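Local coordinates for protein putative poly(3-hydroxybutyrate) depolymerase LpqC (Bordetella parapertussis 12822, PDB 3D0K) that probably hydrolyses ester bonds as an alpha/beta-hydrolase-fold enzyme, with poly(3-hydroxybutyrate) as its putative substrate, at residues F40-Y45 with A125-N130; P55-Q60 with S282-G287; R202-P207 with R250-R255; M208-G213 with A239-Y244. All coordinates share one frame; numbering follows the deposited sequence. Where two conformers were deposited one is given.

All four contacts belong to one alpha/beta-hydrolase fold, and interactions 1, 2 and 4 each pack a helix on its central sheet. Interaction 1 opens first, and its segments alternate along the chain with those of interaction 2; interaction 4 is nested inside interaction 3, which is itself nested inside interaction 2. The centres of 1 and 4 lie 27 Å apart on opposite sides of the chain's centre, while 3 and 4 share helix 237-255 and are 15 Å apart. Interaction 2 packs on the sheet face opposite 1 and 4, touching 1 through L128 and V58 and 4 through L283 and L211. Helices thus pack on both sheet faces, while interaction 3 joins two helices at one flank.

Interaction 1: residues F40-Y45 with A125-N130; sequences FTLNTY and ARVLAN
F40 and L42 of strand 40-46 both touch V127 of helix 122-133, which packs one face of the central sheet of this alpha/beta-hydrolase fold. The strand is the antiparallel second member of the sheet, and the helix lies in the connection between strands 84-89 and 142-147. No hydrogen bond joins the two segments; the contact is entirely apolar and buried.

The aromatic part comes from F40. Its ring presents an edge to the helix, with V127 CG2 close to the ring plane and 4.0 Å from F40 CZ. The phenyl group gets there with CG tucked between the backbone N and the carbonyl carbon (chi1 57°), and the two side chains run past one another in opposite directions. F90 stacks on the same ring, while Y29 meets it at an angle and also touches V127, so the valine sits in a partly aromatic setting.

The aliphatic part is tip to tip. L42 is stretched out, CD1 anti to CA (chi2 -178°), and V127 turns one methyl to each neighbour: CG2 to the phenyl edge, CG1 to the leucine, where L42 CD1 stands 3.8 Å from V127 CG1. The second leucine methyl bridges the fork, with L42 CD2 4.1 Å from both CG1 and CG2 of V127.

Interaction 2: residues P55-Q60 with S282-G287; sequences PVVVVQ and SLWFDG
V57 meets W284 and F285 where helix 273-286, the helix following the putative catalytic histidine in this alpha/beta-hydrolase fold, packs against strand 56-60 of the central sheet. The strand puts V57 on this face, while V56 and V58 serve the opposite one, against L128 of helix 122-133.

The tight part is built around the forked end of V57. Its two methyls are divided between the aromatic rings. CG1, anti to the backbone N (chi1 -177°), reaches the edge of the indole near its plane, 4.0 Å from W284 CZ3. CG2 takes the phenyl ring, coming at an oblique angle within 3.9 Å of F285 CZ and 4.0 Å of F285 CE2. The phenyl ring also has a neighbour in its own helix: W284 CB sits 3.7 Å above the F285 ring plane, toward its rim. Y143 of the next strand meets both rings at a slant, and V57 itself is buried.

Toward the end of the helix the surface opens. W284 and F285, each partly exposed, straddle the boundary; beyond them G287 is exposed as it leaves the helix with positive phi, and D286 turns its carboxylate to a salt bridge with R80. P55, buried just ahead of the strand, makes a slightly longer contact, sliding past the phenyl ring with P55 CG 4.1 Å from F285 CE1.

Interaction 3: residues R202-P207 with R250-R255; sequences RLLAYP and RAAAQR
Helix-to-helix packing at the flank of the alpha/beta-hydrolase fold brings L204, near the end of helix 197-205, against A251 and A252 in the last turns of helix 237-255. One helix leads into strand 209-213 and the other follows that strand; the centre of the contact lies about 19 Å from the centre of the chain.

One leucine branch, CD1, makes the closest contacts. With CG beside the backbone N (chi1 -65°) and the chain otherwise extended, L204 CD1 settles over the backbone between the two alanines, 3.8 Å from A252 N and equally far from A252 CA. The short side chains let the leucine come this close: A251 CB is 4.0 Å from L204 CD1, and A252 CB only slightly farther. W261 and F259 close in round the same patch, the first on L204 and the second on A252.

Polar links run beside this apolar patch. R255 folds back one turn along its own helix, and R255 NH1 donates to A251 O at 3.0 Å, the oxygen lying in the guanidinium plane while the donor is tilted 27° from the carbonyl plane. R255 NE forms a salt bridge with E197 at the start of the partner helix.

L204 thus contributes van der Waals packing without a hydrogen bond; the R255-E197 salt bridge adds a polar link between the two helices, with a guanidinium that the A251 carbonyl probably helps to orient.

Interaction 4: residues M208-G213 with A239-Y244; sequences MTILAG and ARARHY
I210 on strand 209-213 faces A241 and Y244 on helix 237-255, and from CB outward it carries most of this buried strand-on-helix contact. At CB the side chain splits. CG2, anti to the backbone N, turns to the alanine and lies 4.0 Å from A241 CB. CG1 takes the position opposite the carbonyl carbon (chi1 -59°) and heads for the tyrosine, passing 4.1 Å from Y244 CD2. The chain then continues extended, and its tip comes closest: I210 CD1 is 3.6 Å from Y244 CD2 and 4.0 Å from Y244 CE2. This approach to the phenol ring is oblique, the isoleucine slanting across the tyrosine.

Two residues along the strand, A212 repeats the theme on a smaller scale, with A212 CB 3.6 Å from A241 CB. This alanine pair also has the nearest CA atoms, A212 CA and A241 CA being 6.4 Å apart. The axes of strand 209-213 and segment 239-244 approach to 8.7 Å. No hydrogen bond crosses between the segments.

The two elements run nearly antiparallel, at 155°, as fits a beta-alpha-beta crossover in which helix 237-255 is the main helix between strand 209-213 and its parallel neighbour, strand 262-266. Y177 and W261 stack on the Y244 ring, and H155 of helix 149-160 meets it edge to face. On the other face of the strand, L211 packs on helix 273-286, so the strand is sandwiched between helices, just ahead of D216, the probable acid of a Ser-His-Asp triad.

Interaction 1: residues F40-Y45 with A125-N130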
loop_
_atom_site.group_PDB
_atom_site.type_symbol
_atom_site.label_atom_id
_atom_site.label_comp_id
_atom_site.label_asym_id
_atom_site.label_seq_id
_atom_site.Cartn_x
_atom_site.Cartn_y
_atom_site.Cartn_z
ATOM N N PHE A 40 10.991 -12.910 -0.234
ATOM C CA PHE A 40 10.855 -11.700 0.574
ATOM C C PHE A 40 10.465 -12.111 1.987
ATOM O O PHE A 40 10.477 -13.316 2.328
ATOM C CB PHE A 40 9.850 -10.726 -0.059
ATOM C CG PHE A 40 8.469 -11.322 -0.278
ATOM C CD1 PHE A 40 8.217 -12.132 -1.391
ATOM C CD2 PHE A 40 7.398 -10.987 0.584
ATOM C CE1 PHE A 40 6.967 -12.637 -1.643
ATOM C CE2 PHE A 40 6.128 -11.489 0.338
ATOM C CZ PHE A 40 5.908 -12.314 -0.775
ATOM N N THR A 41 10.148 -11.130 2.808
ATOM C CA THR A 41 9.956 -11.372 4.229
ATOM C C THR A 41 8.620 -10.782 4.664
ATOM O O THR A 41 8.267 -9.695 4.241
ATOM C CB THR A 41 11.096 -10.747 5.070
ATOM O OG1 THR A 41 12.355 -11.216 4.565
ATOM C CG2 THR A 41 10.949 -11.138 6.573
ATOM N N LEU A 42 7.905 -11.510 5.497
ATOM C CA LEU A 42 6.728 -10.952 6.160
ATOM C C LEU A 42 7.182 -10.556 7.554
ATOM O O LEU A 42 7.507 -11.423 8.386
ATOM C CB LEU A 42 5.571 -11.944 6.234
ATOM C CG LEU A 42 5.208 -12.749 4.977
ATOM C CD1 LEU A 42 3.986 -13.651 5.224
ATOM C CD2 LEU A 42 4.887 -11.681 3.906
ATOM N N ASN A 43 7.292 -9.257 7.781
ATOM C CA ASN A 43 7.555 -8.766 9.136
ATOM C C ASN A 43 6.187 -8.582 9.757
ATOM O O ASN A 43 5.384 -7.775 9.309
ATOM C CB ASN A 43 8.363 -7.462 9.127
ATOM C CG ASN A 43 9.813 -7.721 8.806
ATOM O OD1 ASN A 43 10.501 -8.372 9.612
ATOM N ND2 ASN A 43 10.279 -7.296 7.600
ATOM N N THR A 44 5.903 -9.403 10.758
ATOM C CA THR A 44 4.548 -9.513 11.271
ATOM C C THR A 44 4.454 -9.088 12.736
ATOM O O THR A 44 5.463 -9.102 13.484
ATOM C CB THR A 44 4.037 -10.964 11.138
ATOM O OG1 THR A 44 4.857 -11.852 11.947
ATOM C CG2 THR A 44 4.062 -11.376 9.687
ATOM N N TYR A 45 3.237 -8.742 13.151
ATOM C CA TYR A 45 2.957 -8.617 14.584
ATOM C C TYR A 45 1.599 -9.195 14.877
ATOM O O TYR A 45 0.590 -8.836 14.235
ATOM C CB TYR A 45 3.015 -7.173 15.057
ATOM C CG TYR A 45 2.728 -7.052 16.517
ATOM C CD1 TYR A 45 3.684 -7.443 17.461
ATOM C CD2 TYR A 45 1.522 -6.494 16.965
ATOM C CE1 TYR A 45 3.412 -7.331 18.856
ATOM C CE2 TYR A 45 1.239 -6.375 18.352
ATOM C CZ TYR A 45 2.167 -6.807 19.280
ATOM O OH TYR A 45 1.879 -6.666 20.629
ATOM N N ALA A 125 -2.216 -10.305 -2.332
ATOM C CA ALA A 125 -3.326 -11.256 -2.312
ATOM C C ALA A 125 -2.909 -12.723 -2.084
ATOM O O ALA A 125 -3.631 -13.483 -1.387
ATOM C CB ALA A 125 -4.211 -11.098 -3.555
ATOM N N ARG A 126 -1.771 -13.129 -2.645
ATOM C CA ARG A 126 -1.318 -14.522 -2.482
ATOM C C ARG A 126 -0.970 -14.812 -1.022
ATOM O O ARG A 126 -1.335 -15.877 -0.472
ATOM C CB ARG A 126 -0.121 -14.830 -3.378
ATOM C CG ARG A 126 -0.380 -14.611 -4.851
ATOM C CD ARG A 126 0.775 -15.169 -5.676
ATOM N NE ARG A 126 0.405 -15.316 -7.078
ATOM C CZ ARG A 126 0.888 -14.563 -8.062
ATOM N NH1 ARG A 126 1.767 -13.594 -7.806
ATOM N NH2 ARG A 126 0.500 -14.788 -9.308
ATOM N N VAL A 127 -0.277 -13.864 -0.390
ATOM C CA VAL A 127 0.076 -14.006 1.004
ATOM C C VAL A 127 -1.206 -14.089 1.818
ATOM O O VAL A 127 -1.312 -14.972 2.686
ATOM C CB VAL A 127 0.957 -12.829 1.530
ATOM C CG1 VAL A 127 1.013 -12.849 3.082
ATOM C CG2 VAL A 127 2.358 -12.918 0.905
ATOM N N LEU A 128 -2.182 -13.214 1.508
ATOM C CA LEU A 128 -3.498 -13.258 2.225
ATOM C C LEU A 128 -4.172 -14.625 2.078
ATOM O O LEU A 128 -4.730 -15.165 3.040
ATOM C CB LEU A 128 -4.454 -12.123 1.776
ATOM C CG LEU A 128 -4.005 -10.679 2.161
ATOM C CD1 LEU A 128 -4.815 -9.583 1.417
ATOM C CD2 LEU A 128 -4.062 -10.471 3.683
ATOM N N ALA A 129 -4.115 -15.201 0.882
ATOM C CA ALA A 129 -4.799 -16.503 0.659
ATOM C C ALA A 129 -4.123 -17.591 1.523
ATOM O O ALA A 129 -4.776 -18.534 2.019
ATOM C CB ALA A 129 -4.697 -16.869 -0.810
ATOM N N ASN A 130 -2.808 -17.456 1.709
ATOM C CA ASN A 130 -2.080 -18.342 2.551
ATOM C C ASN A 130 -2.317 -18.196 4.051
ATOM O O ASN A 130 -2.332 -19.225 4.777
ATOM C CB ASN A 130 -0.609 -18.404 2.140
ATOM C CG ASN A 130 -0.400 -19.368 0.978
ATOM O OD1 ASN A 130 -0.941 -20.466 0.979
ATOM N ND2 ASN A 130 0.364 -18.961 -0.004
#

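Interaction 2: residues P55-Q60 with S282-G287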
loop_
_atom_site.group_PDB
_atom_site.type_symbol
_atom_site.label_atom_id
_atom_site.label_comp_id
_atom_site.label_asym_id
_atom_site.label_seq_id
_atom_site.Cartn_x
_atom_site.Cartn_y
_atom_site.Cartn_z
ATOM N N PRO A 55 -9.539 -7.894 12.260
ATOM C CA PRO A 55 -8.915 -7.403 11.024
ATOM C C PRO A 55 -7.403 -7.761 10.803
ATOM O O PRO A 55 -6.628 -7.963 11.758
ATOM C CB PRO A 55 -9.047 -5.875 11.163
ATOM C CG PRO A 55 -10.264 -5.692 12.042
ATOM C CD PRO A 55 -10.100 -6.800 13.071
ATOM N N VAL A 56 -7.004 -7.800 9.528
ATOM C CA VAL A 56 -5.601 -7.957 9.143
ATOM C C VAL A 56 -5.227 -6.679 8.467
ATOM O O VAL A 56 -5.977 -6.217 7.638
ATOM C CB VAL A 56 -5.444 -9.077 8.135
ATOM C CG1 VAL A 56 -3.972 -9.139 7.607
ATOM C CG2 VAL A 56 -5.939 -10.394 8.812
ATOM N N VAL A 57 -4.136 -6.063 8.901
ATOM C CA VAL A 57 -3.654 -4.851 8.234
ATOM C C VAL A 57 -2.356 -5.171 7.475
ATOM O O VAL A 57 -1.393 -5.631 8.047
ATOM C CB VAL A 57 -3.434 -3.710 9.252
ATOM C CG1 VAL A 57 -2.995 -2.458 8.461
ATOM C CG2 VAL A 57 -4.753 -3.498 10.094
ATOM N N VAL A 58 -2.357 -4.965 6.158
ATOM C CA VAL A 58 -1.144 -5.174 5.343
ATOM C C VAL A 58 -0.479 -3.773 5.321
ATOM O O VAL A 58 -1.130 -2.801 4.989
ATOM C CB VAL A 58 -1.483 -5.663 3.954
ATOM C CG1 VAL A 58 -0.227 -5.815 3.078
ATOM C CG2 VAL A 58 -2.242 -7.060 4.020
ATOM N N VAL A 59 0.789 -3.689 5.697
ATOM C CA VAL A 59 1.480 -2.384 5.769
ATOM C C VAL A 59 2.637 -2.386 4.791
ATOM O O VAL A 59 3.524 -3.250 4.898
ATOM C CB VAL A 59 1.983 -2.150 7.218
ATOM C CG1 VAL A 59 2.843 -0.933 7.297
ATOM C CG2 VAL A 59 0.805 -2.063 8.188
ATOM N N GLN A 60 2.681 -1.427 3.860
ATOM C CA GLN A 60 3.812 -1.367 2.920
ATOM C C GLN A 60 4.800 -0.232 3.210
ATOM O O GLN A 60 4.389 0.912 3.257
ATOM C CB GLN A 60 3.339 -1.266 1.491
ATOM C CG GLN A 60 2.554 -2.504 1.008
ATOM C CD GLN A 60 3.450 -3.745 0.969
ATOM O OE1 GLN A 60 4.703 -3.641 0.829
ATOM N NE2 GLN A 60 2.836 -4.911 1.065
ATOM N N SER A 282 -6.145 5.519 13.468
ATOM C CA SER A 282 -7.197 6.294 14.115
ATOM C C SER A 282 -8.432 6.439 13.207
ATOM O O SER A 282 -9.555 6.304 13.656
ATOM C CB SER A 282 -6.676 7.701 14.512
ATOM O OG SER A 282 -7.702 8.438 15.191
ATOM N N LEU A 283 -8.214 6.726 11.930
ATOM C CA LEU A 283 -9.304 6.939 11.020
ATOM C C LEU A 283 -10.085 5.631 10.811
ATOM O O LEU A 283 -11.320 5.636 10.809
ATOM C CB LEU A 283 -8.772 7.477 9.681
ATOM C CG LEU A 283 -8.371 8.934 9.685
ATOM C CD1 LEU A 283 -7.472 9.174 8.438
ATOM C CD2 LEU A 283 -9.643 9.873 9.778
ATOM N N TRP A 284 -9.359 4.514 10.688
ATOM C CA TRP A 284 -9.948 3.215 10.402
ATOM C C TRP A 284 -10.579 2.584 11.625
ATOM O O TRP A 284 -11.635 1.956 11.542
ATOM C CB TRP A 284 -8.854 2.249 9.913
ATOM C CG TRP A 284 -8.517 2.363 8.470
ATOM C CD1 TRP A 284 -9.256 2.985 7.483
ATOM C CD2 TRP A 284 -7.386 1.790 7.831
ATOM N NE1 TRP A 284 -8.621 2.839 6.264
ATOM C CE2 TRP A 284 -7.476 2.099 6.448
ATOM C CE3 TRP A 284 -6.288 1.016 8.290
ATOM C CZ2 TRP A 284 -6.536 1.626 5.508
ATOM C CZ3 TRP A 284 -5.313 0.612 7.345
ATOM C CH2 TRP A 284 -5.459 0.897 5.982
ATOM N N PHE A 285 -9.908 2.678 12.751
ATOM C CA PHE A 285 -10.371 1.910 13.899
ATOM C C PHE A 285 -10.955 2.698 15.034
ATOM O O PHE A 285 -11.723 2.151 15.801
ATOM C CB PHE A 285 -9.295 0.954 14.371
ATOM C CG PHE A 285 -8.838 0.034 13.287
ATOM C CD1 PHE A 285 -9.709 -0.923 12.742
ATOM C CD2 PHE A 285 -7.578 0.182 12.740
ATOM C CE1 PHE A 285 -9.306 -1.742 11.701
ATOM C CE2 PHE A 285 -7.148 -0.649 11.678
ATOM C CZ PHE A 285 -8.010 -1.622 11.155
ATOM N N ASP A 286 -10.600 3.977 15.144
ATOM C CA ASP A 286 -11.327 4.890 16.055
ATOM C C ASP A 286 -12.394 5.738 15.362
ATOM O O ASP A 286 -13.147 6.460 16.030
ATOM C CB ASP A 286 -10.360 5.829 16.767
ATOM C CG ASP A 286 -9.481 5.113 17.750
ATOM O OD1 ASP A 286 -9.802 3.958 18.077
ATOM O OD2 ASP A 286 -8.503 5.723 18.239
ATOM N N GLY A 287 -12.418 5.707 14.037
ATOM C CA GLY A 287 -13.380 6.456 13.250
ATOM C C GLY A 287 -13.212 7.963 13.338
ATOM O O GLY A 287 -14.178 8.702 13.249
#

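Interaction 3: residues R202-P207 with R250-R255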
loop_
_atom_site.group_PDB
_atom_site.type_symbol
_atom_site.label_atom_id
_atom_site.label_comp_id
_atom_site.label_asym_id
_atom_site.label_seq_id
_atom_site.Cartn_x
_atom_site.Cartn_y
_atom_site.Cartn_z
ATOM N N ARG A 202 -12.800 0.091 -12.283
ATOM C CA ARG A 202 -12.772 -0.484 -10.933
ATOM C C ARG A 202 -11.915 0.358 -9.983
ATOM O O ARG A 202 -12.305 0.583 -8.794
ATOM C CB ARG A 202 -12.200 -1.891 -10.958
ATOM C CG ARG A 202 -13.060 -2.906 -11.690
ATOM C CD ARG A 202 -12.150 -4.103 -11.836
ATOM N NE ARG A 202 -12.365 -4.946 -13.013
ATOM C CZ ARG A 202 -13.489 -5.608 -13.262
ATOM N NH1 ARG A 202 -14.536 -5.500 -12.438
ATOM N NH2 ARG A 202 -13.578 -6.353 -14.362
ATOM N N LEU A 203 -10.778 0.834 -10.500
ATOM C CA LEU A 203 -9.914 1.768 -9.711
ATOM C C LEU A 203 -10.672 2.989 -9.253
ATOM O O LEU A 203 -10.642 3.381 -8.052
ATOM C CB LEU A 203 -8.683 2.174 -10.536
ATOM C CG LEU A 203 -7.783 3.286 -9.994
ATOM C CD1 LEU A 203 -7.098 2.809 -8.693
ATOM C CD2 LEU A 203 -6.817 3.780 -11.057
ATOM N N LEU A 204 -11.304 3.674 -10.215
ATOM C CA LEU A 204 -12.076 4.866 -9.926
ATOM C C LEU A 204 -13.214 4.689 -8.938
ATOM O O LEU A 204 -13.476 5.581 -8.164
ATOM C CB LEU A 204 -12.586 5.519 -11.231
ATOM C CG LEU A 204 -11.505 6.083 -12.176
ATOM C CD1 LEU A 204 -12.105 6.463 -13.530
ATOM C CD2 LEU A 204 -10.771 7.311 -11.539
ATOM N N ALA A 205 -13.868 3.526 -8.948
ATOM C CA ALA A 205 -15.034 3.274 -8.108
ATOM C C ALA A 205 -14.647 3.026 -6.658
ATOM O O ALA A 205 -15.448 3.269 -5.728
ATOM C CB ALA A 205 -15.814 2.069 -8.651
ATOM N N TYR A 206 -13.432 2.497 -6.464
ATOM C CA TYR A 206 -13.045 1.978 -5.159
ATOM C C TYR A 206 -12.939 3.138 -4.162
ATOM O O TYR A 206 -12.418 4.202 -4.510
ATOM C CB TYR A 206 -11.724 1.188 -5.240
ATOM C CG TYR A 206 -11.518 0.366 -3.938
ATOM C CD1 TYR A 206 -10.945 0.953 -2.819
ATOM C CD2 TYR A 206 -11.960 -0.972 -3.835
ATOM C CE1 TYR A 206 -10.792 0.262 -1.639
ATOM C CE2 TYR A 206 -11.800 -1.692 -2.640
ATOM C CZ TYR A 206 -11.201 -1.055 -1.544
ATOM O OH TYR A 206 -11.018 -1.752 -0.360
ATOM N N PRO A 207 -13.427 2.953 -2.925
ATOM C CA PRO A 207 -13.296 4.054 -1.933
ATOM C C PRO A 207 -11.886 4.215 -1.316
ATOM O O PRO A 207 -11.727 4.210 -0.081
ATOM C CB PRO A 207 -14.339 3.682 -0.876
ATOM C CG PRO A 207 -14.259 2.144 -0.851
ATOM C CD PRO A 207 -14.164 1.791 -2.372
ATOM N N ARG A 250 -11.659 13.865 -12.747
ATOM C CA ARG A 250 -11.881 14.167 -14.171
ATOM C C ARG A 250 -12.003 12.909 -15.018
ATOM O O ARG A 250 -12.871 12.881 -15.922
ATOM C CB ARG A 250 -10.816 15.069 -14.748
ATOM C CG ARG A 250 -10.965 16.518 -14.247
ATOM C CD ARG A 250 -10.047 17.427 -15.035
ATOM N NE ARG A 250 -8.669 16.943 -14.884
ATOM C CZ ARG A 250 -7.813 17.367 -13.948
ATOM N NH1 ARG A 250 -8.171 18.325 -13.098
ATOM N NH2 ARG A 250 -6.589 16.853 -13.887
ATOM N N ALA A 251 -11.162 11.898 -14.742
ATOM C CA ALA A 251 -11.257 10.623 -15.478
ATOM C C ALA A 251 -12.643 10.004 -15.319
ATOM O O ALA A 251 -13.209 9.472 -16.287
ATOM C CB ALA A 251 -10.155 9.597 -15.017
ATOM N N ALA A 252 -13.182 10.030 -14.100
ATOM C CA ALA A 252 -14.499 9.410 -13.828
ATOM C C ALA A 252 -15.584 10.206 -14.524
ATOM O O ALA A 252 -16.491 9.639 -15.168
ATOM C CB ALA A 252 -14.778 9.351 -12.284
ATOM N N ALA A 253 -15.485 11.532 -14.423
ATOM C CA ALA A 253 -16.542 12.388 -15.006
ATOM C C ALA A 253 -16.570 12.341 -16.537
ATOM O O ALA A 253 -17.662 12.427 -17.133
ATOM C CB ALA A 253 -16.406 13.835 -14.540
ATOM N N GLN A 254 -15.402 12.209 -17.159
ATOM C CA GLN A 254 -15.345 12.141 -18.634
ATOM C C GLN A 254 -15.975 10.837 -19.132
ATOM O O GLN A 254 -16.404 10.729 -20.296
ATOM C CB GLN A 254 -13.903 12.278 -19.129
ATOM C CG GLN A 254 -13.324 13.690 -18.962
ATOM C CD GLN A 254 -11.810 13.723 -18.933
ATOM O OE1 GLN A 254 -11.156 12.696 -19.045
ATOM N NE2 GLN A 254 -11.245 14.923 -18.770
ATOM N N ARG A 255 -16.055 9.869 -18.225
ATOM C CA ARG A 255 -16.590 8.569 -18.530
ATOM C C ARG A 255 -17.995 8.330 -17.999
ATOM O O ARG A 255 -18.561 7.267 -18.256
ATOM C CB ARG A 255 -15.631 7.480 -18.014
ATOM C CG ARG A 255 -14.288 7.437 -18.812
ATOM C CD ARG A 255 -13.280 6.489 -18.128
ATOM N NE ARG A 255 -12.043 6.315 -18.910
ATOM C CZ ARG A 255 -11.061 7.209 -18.916
ATOM N NH1 ARG A 255 -11.206 8.326 -18.214
ATOM N NH2 ARG A 255 -9.956 6.998 -19.624
#

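Interaction 4: residues M208-G213 with A239-Y244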
loop_
_atom_site.group_PDB
_atom_site.type_symbol
_atom_site.label_atom_id
_atom_site.label_comp_id
_atom_site.label_asym_id
_atom_site.label_seq_id
_atom_site.Cartn_x
_atom_site.Cartn_y
_atom_site.Cartn_z
HETATM N N MSE A 208 -10.879 4.369 -2.158
HETATM C CA MSE A 208 -9.519 4.479 -1.696
HETATM C C MSE A 208 -9.355 5.817 -1.001
HETATM O O MSE A 208 -9.865 6.783 -1.515
HETATM C CB MSE A 208 -8.569 4.460 -2.932
HETATM C CG MSE A 208 -7.126 4.563 -2.482
HETATM SE SE MSE A 208 -5.958 4.109 -4.036
HETATM C CE MSE A 208 -6.965 2.519 -4.438
ATOM N N THR A 209 -8.635 5.876 0.133
ATOM C CA THR A 209 -8.244 7.148 0.772
ATOM C C THR A 209 -6.843 7.514 0.281
ATOM O O THR A 209 -5.898 6.701 0.322
ATOM C CB THR A 209 -8.201 7.036 2.320
ATOM O OG1 THR A 209 -9.467 6.595 2.790
ATOM C CG2 THR A 209 -7.864 8.368 2.991
ATOM N N ILE A 210 -6.708 8.757 -0.158
ATOM C CA ILE A 210 -5.415 9.331 -0.375
ATOM C C ILE A 210 -5.137 10.140 0.852
ATOM O O ILE A 210 -5.858 11.120 1.122
ATOM C CB ILE A 210 -5.405 10.220 -1.604
ATOM C CG1 ILE A 210 -5.806 9.378 -2.844
ATOM C CG2 ILE A 210 -4.053 10.954 -1.705
ATOM C CD1 ILE A 210 -6.402 10.342 -3.985
ATOM N N LEU A 211 -4.134 9.719 1.643
ATOM C CA LEU A 211 -3.881 10.390 2.926
ATOM C C LEU A 211 -2.639 11.265 2.762
ATOM O O LEU A 211 -1.531 10.745 2.490
ATOM C CB LEU A 211 -3.670 9.399 4.043
ATOM C CG LEU A 211 -3.706 9.809 5.506
ATOM C CD1 LEU A 211 -5.084 10.403 5.950
ATOM C CD2 LEU A 211 -3.389 8.585 6.425
ATOM N N ALA A 212 -2.834 12.567 2.904
ATOM C CA ALA A 212 -1.779 13.539 2.544
ATOM C C ALA A 212 -1.458 14.483 3.714
ATOM O O ALA A 212 -2.324 15.233 4.158
ATOM C CB ALA A 212 -2.183 14.317 1.267
ATOM N N GLY A 213 -0.213 14.462 4.201
ATOM C CA GLY A 213 0.207 15.399 5.248
ATOM C C GLY A 213 0.404 16.752 4.623
ATOM O O GLY A 213 1.060 16.876 3.569
ATOM N N ALA A 239 1.208 18.648 -2.953
ATOM C CA ALA A 239 0.634 19.083 -4.254
ATOM C C ALA A 239 0.286 17.895 -5.151
ATOM O O ALA A 239 -0.746 17.911 -5.821
ATOM C CB ALA A 239 1.566 20.013 -5.005
ATOM N N ARG A 240 1.167 16.890 -5.193
ATOM C CA ARG A 240 0.936 15.768 -6.078
ATOM C C ARG A 240 -0.293 14.977 -5.685
ATOM O O ARG A 240 -1.004 14.436 -6.570
ATOM C CB ARG A 240 2.158 14.851 -6.138
ATOM C CG ARG A 240 3.332 15.587 -6.674
ATOM C CD ARG A 240 4.604 14.736 -6.819
ATOM N NE ARG A 240 5.686 15.620 -7.260
ATOM C CZ ARG A 240 6.981 15.304 -7.264
ATOM N NH1 ARG A 240 7.383 14.118 -6.841
ATOM N NH2 ARG A 240 7.889 16.188 -7.657
ATOM N N ALA A 241 -0.527 14.866 -4.377
ATOM C CA ALA A 241 -1.721 14.180 -3.849
ATOM C C ALA A 241 -3.006 14.857 -4.371
ATOM O O ALA A 241 -3.918 14.208 -4.881
ATOM C CB ALA A 241 -1.697 14.179 -2.289
ATOM N N ARG A 242 -3.037 16.185 -4.352
ATOM C CA ARG A 242 -4.201 16.937 -4.844
ATOM C C ARG A 242 -4.362 16.781 -6.357
ATOM O O ARG A 242 -5.476 16.690 -6.874
ATOM C CB ARG A 242 -4.056 18.443 -4.544
ATOM C CG ARG A 242 -3.820 18.798 -3.075
ATOM C CD ARG A 242 -4.422 20.235 -2.781
ATOM N NE ARG A 242 -5.830 20.013 -2.428
ATOM C CZ ARG A 242 -6.338 20.032 -1.192
ATOM N NH1 ARG A 242 -7.632 19.767 -1.015
ATOM N NH2 ARG A 242 -5.582 20.339 -0.134
ATOM N N HIS A 243 -3.240 16.744 -7.051
ATOM C CA HIS A 243 -3.203 16.580 -8.502
ATOM C C HIS A 243 -3.816 15.208 -8.844
ATOM O O HIS A 243 -4.643 15.131 -9.754
ATOM C CB HIS A 243 -1.762 16.696 -8.979
ATOM C CG HIS A 243 -1.584 16.658 -10.469
ATOM N ND1 HIS A 243 -1.471 15.476 -11.171
ATOM C CD2 HIS A 243 -1.463 17.648 -11.382
ATOM C CE1 HIS A 243 -1.301 15.740 -12.462
ATOM N NE2 HIS A 243 -1.294 17.051 -12.619
ATOM N N TYR A 244 -3.403 14.152 -8.138
ATOM C CA TYR A 244 -3.916 12.794 -8.398
ATOM C C TYR A 244 -5.425 12.697 -8.192
ATOM O O TYR A 244 -6.169 12.163 -9.044
ATOM C CB TYR A 244 -3.189 11.779 -7.492
ATOM C CG TYR A 244 -3.580 10.340 -7.684
ATOM C CD1 TYR A 244 -3.382 9.664 -8.919
ATOM C CD2 TYR A 244 -4.074 9.604 -6.583
ATOM C CE1 TYR A 244 -3.732 8.281 -9.043
ATOM C CE2 TYR A 244 -4.363 8.262 -6.707
ATOM C CZ TYR A 244 -4.191 7.623 -7.939
ATOM O OH TYR A 244 -4.485 6.269 -8.014
#